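Local coordinates for Rod shape-determining protein (MreC) (Helicobacter pylori, PDB 5LP5) that probably helps determine rod shape, and binds penicillin-binding protein 2 in a core complex of bacterial cell wall synthesis, at residues 157-162 and 168-173. Residues are numbered along the deposited sequence; the frame is centred on the assembly and turned at random.
Sequences YSVMIG and GFIGTN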
ATOM      1  N   TYR C 157       4.466   4.360 -22.597  1.00 23.19           N
ATOM      2  CA  TYR C 157       5.538   5.222 -22.149  1.00 22.86           C
ATOM      3  C   TYR C 157       5.193   5.917 -20.847  1.00 22.64           C
ATOM      4  O   TYR C 157       4.081   5.781 -20.367  1.00 23.29           O
ATOM      5  CB  TYR C 157       5.899   6.222 -23.227  1.00 23.26           C
ATOM      6  CG  TYR C 157       4.756   7.022 -23.811  1.00 24.13           C
ATOM      7  CD1 TYR C 157       4.412   8.258 -23.294  1.00 24.77           C
ATOM      8  CD2 TYR C 157       4.069   6.576 -24.932  1.00 24.40           C
ATOM      9  CE1 TYR C 157       3.388   9.021 -23.848  1.00 24.66           C
ATOM     10  CE2 TYR C 157       3.053   7.336 -25.502  1.00 24.39           C
ATOM     11  CZ  TYR C 157       2.711   8.548 -24.954  1.00 24.64           C
ATOM     12  OH  TYR C 157       1.718   9.289 -25.554  1.00 25.56           O
ATOM     13  N   SER C 158       6.171   6.599 -20.246  1.00 22.47           N
ATOM     14  CA  SER C 158       6.021   7.187 -18.904  1.00 22.21           C
ATOM     15  C   SER C 158       5.553   8.635 -18.941  1.00 21.95           C
ATOM     16  O   SER C 158       6.166   9.460 -19.593  1.00 21.17           O
ATOM     17  CB  SER C 158       7.323   7.126 -18.126  1.00 21.91           C
ATOM     18  OG  SER C 158       7.061   7.561 -16.797  1.00 22.26           O
ATOM     19  N   VAL C 159       4.497   8.941 -18.193  1.00 22.89           N
ATOM     20  CA  VAL C 159       3.949  10.301 -18.121  1.00 22.29           C
ATOM     21  C   VAL C 159       3.797  10.786 -16.672  1.00 22.83           C
ATOM     22  O   VAL C 159       3.877   9.990 -15.725  1.00 23.91           O
ATOM     23  CB  VAL C 159       2.602  10.398 -18.835  1.00 22.00           C
ATOM     24  CG1 VAL C 159       2.777  10.075 -20.308  1.00 21.78           C
ATOM     25  CG2 VAL C 159       1.557   9.501 -18.178  1.00 22.84           C
ATOM     26  N   MET C 160       3.606  12.092 -16.510  1.00 23.43           N
ATOM     27  CA  MET C 160       3.370  12.713 -15.196  1.00 23.55           C
ATOM     28  C   MET C 160       2.205  13.700 -15.233  1.00 23.10           C
ATOM     29  O   MET C 160       2.025  14.435 -16.191  1.00 20.35           O
ATOM     30  CB  MET C 160       4.631  13.421 -14.689  1.00 23.48           C
ATOM     31  CG  MET C 160       5.159  14.519 -15.608  1.00 22.69           C
ATOM     32  SD  MET C 160       6.776  15.034 -15.038  1.00 22.47           S
ATOM     33  CE  MET C 160       7.110  16.359 -16.188  1.00 22.67           C
ATOM     34  N   ILE C 161       1.425  13.725 -14.164  1.00 25.31           N
ATOM     35  CA  ILE C 161       0.157  14.449 -14.121  1.00 26.57           C
ATOM     36  C   ILE C 161       0.210  15.637 -13.164  1.00 28.22           C
ATOM     37  O   ILE C 161       0.678  15.520 -12.026  1.00 28.92           O
ATOM     38  CB  ILE C 161      -0.977  13.518 -13.679  1.00 27.14           C
ATOM     39  CG1 ILE C 161      -1.113  12.369 -14.674  1.00 27.04           C
ATOM     40  CG2 ILE C 161      -2.298  14.268 -13.591  1.00 28.43           C
ATOM     41  CD1 ILE C 161      -2.031  11.239 -14.244  1.00 27.63           C
ATOM     42  N   GLY C 162      -0.285  16.782 -13.625  1.00 29.88           N
ATOM     43  CA  GLY C 162      -0.412  17.949 -12.761  1.00 32.04           C
ATOM     44  C   GLY C 162       0.926  18.502 -12.254  1.00 33.50           C
ATOM     45  O   GLY C 162       1.982  18.079 -12.677  1.00 34.02           O
ATOM     46  N   GLY C 168       2.565   7.767 -13.929  1.00 25.81           N
ATOM     47  CA  GLY C 168       1.812   6.619 -14.408  1.00 25.67           C
ATOM     48  C   GLY C 168       2.420   6.121 -15.712  1.00 25.42           C
ATOM     49  O   GLY C 168       3.460   6.631 -16.155  1.00 24.85           O
ATOM     50  N   PHE C 169       1.782   5.122 -16.322  1.00 25.19           N
ATOM     51  CA  PHE C 169       2.217   4.632 -17.638  1.00 25.24           C
ATOM     52  C   PHE C 169       1.093   4.611 -18.638  1.00 25.08           C
ATOM     53  O   PHE C 169      -0.046   4.269 -18.301  1.00 25.38           O
ATOM     54  CB  PHE C 169       2.811   3.232 -17.550  1.00 25.77           C
ATOM     55  CG  PHE C 169       4.088   3.157 -16.765  1.00 26.02           C
ATOM     56  CD1 PHE C 169       5.296   3.508 -17.356  1.00 25.06           C
ATOM     57  CD2 PHE C 169       4.087   2.718 -15.447  1.00 26.15           C
ATOM     58  CE1 PHE C 169       6.472   3.429 -16.647  1.00 24.73           C
ATOM     59  CE2 PHE C 169       5.263   2.653 -14.737  1.00 26.20           C
ATOM     60  CZ  PHE C 169       6.458   3.002 -15.342  1.00 25.48           C
ATOM     61  N   ILE C 170       1.415   4.992 -19.863  1.00 25.37           N
ATOM     62  CA  ILE C 170       0.400   5.114 -20.887  1.00 26.60           C
ATOM     63  C   ILE C 170       0.030   3.715 -21.357  1.00 26.23           C
ATOM     64  O   ILE C 170       0.871   2.883 -21.639  1.00 27.10           O
ATOM     65  CB  ILE C 170       0.887   5.981 -22.075  1.00 27.78           C
ATOM     66  CG1 ILE C 170       0.811   7.482 -21.750  1.00 28.09           C
ATOM     67  CG2 ILE C 170       0.138   5.673 -23.354  1.00 27.89           C
ATOM     68  CD1 ILE C 170      -0.573   8.093 -21.781  1.00 28.66           C
ATOM     69  N   GLY C 171      -1.263   3.472 -21.420  1.00 25.40           N
ATOM     70  CA  GLY C 171      -1.792   2.322 -22.089  1.00 26.22           C
ATOM     71  C   GLY C 171      -3.052   2.740 -22.817  1.00 27.37           C
ATOM     72  O   GLY C 171      -3.184   3.874 -23.284  1.00 25.84           O
ATOM     73  N   THR C 172      -3.990   1.808 -22.898  1.00 29.14           N
ATOM     74  CA  THR C 172      -5.223   2.009 -23.621  1.00 30.37           C
ATOM     75  C   THR C 172      -6.231   1.023 -23.083  1.00 32.31           C
ATOM     76  O   THR C 172      -5.922   0.266 -22.175  1.00 34.03           O
ATOM     77  CB  THR C 172      -5.019   1.844 -25.148  1.00 31.23           C
ATOM     78  OG1 THR C 172      -6.208   2.227 -25.853  1.00 32.34           O
ATOM     79  CG2 THR C 172      -4.593   0.428 -25.510  1.00 31.91           C
ATOM     80  N   ASN C 173      -7.450   1.045 -23.606  1.00 34.33           N
ATOM     81  CA  ASN C 173      -8.512   0.173 -23.112  1.00 35.59           C
ATOM     82  C   ASN C 173      -9.343  -0.363 -24.287  1.00 38.90           C
ATOM     83  O   ASN C 173      -8.969  -0.198 -25.463  1.00 38.54           O
ATOM     84  CB  ASN C 173      -9.368   0.912 -22.094  1.00 35.03           C
ATOM     85  CG  ASN C 173     -10.062   2.135 -22.679  1.00 34.97           C
ATOM     86  OD1 ASN C 173     -10.154   2.286 -23.905  1.00 35.47           O
ATOM     87  ND2 ASN C 173     -10.526   3.041 -21.796  1.00 32.54           N
TER
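Ile-170 lies over one face of the Tyr-157 ring: its CG1 is 4.0 Å from the ring centroid and 22° off the normal, displaced toward the CE1 rim, which defines a CH-pi contact. The two side chains run alongside each other in the same direction. Tyr-157 leaves its backbone with CG between the N and the carbonyl carbon (chi1 52°), and although its CB starts away from 168-173, the end of the side chain returns, bringing one ring face against Ile-170. Val-159 meets the same CG1 from another direction, its side chain crossing that of Ile-170 at about a right angle, with Val-159 CG1 at 3.6 Å from Ile-170 CG1. Val-210 of strand 209-218 touches all three residues; Val-159 and Ile-170 also pack on strand 178-183, while Tyr-157 reaches strand 134-141 of the other barrel. The backbones pair as an antiparallel hairpin. Ile-170 N donates to Tyr-157 O at 2.8 Å, nearly straight and almost in line with the carbonyl. Val-159 and Gly-168 make a hydrogen-bonded pair, of which Gly-168 N to Val-159 O measures 3.1 Å; the return bond, from Val-159 N to Gly-168 O, is longer at 3.3 Å and reaches the oxygen from above its carbonyl plane. The short strand axes run 116° apart, far from 180°, and the pairing is confined to 157-159 and 168-170. Ser-158 and Phe-169, a non-hydrogen-bonded pair, lie on the sheet face opposite Val-159, where Ser-158 CB approaches Phe-169 CE1 to 4.1 Å. There Ser-158 OG bonds to Ser-198 and to Gln-131 of the penicillin-binding protein 2 chain, whose Tyr-134 stacks on the Phe-169 ring. The chemistry thus contrasts a largely apolar Tyr-157, Val-159 and Ile-170 cluster, its tyrosine hydroxyl held by Asn-150, with a Ser-158 and Phe-169 face offering the partner enzyme both a polar and a stacking hold.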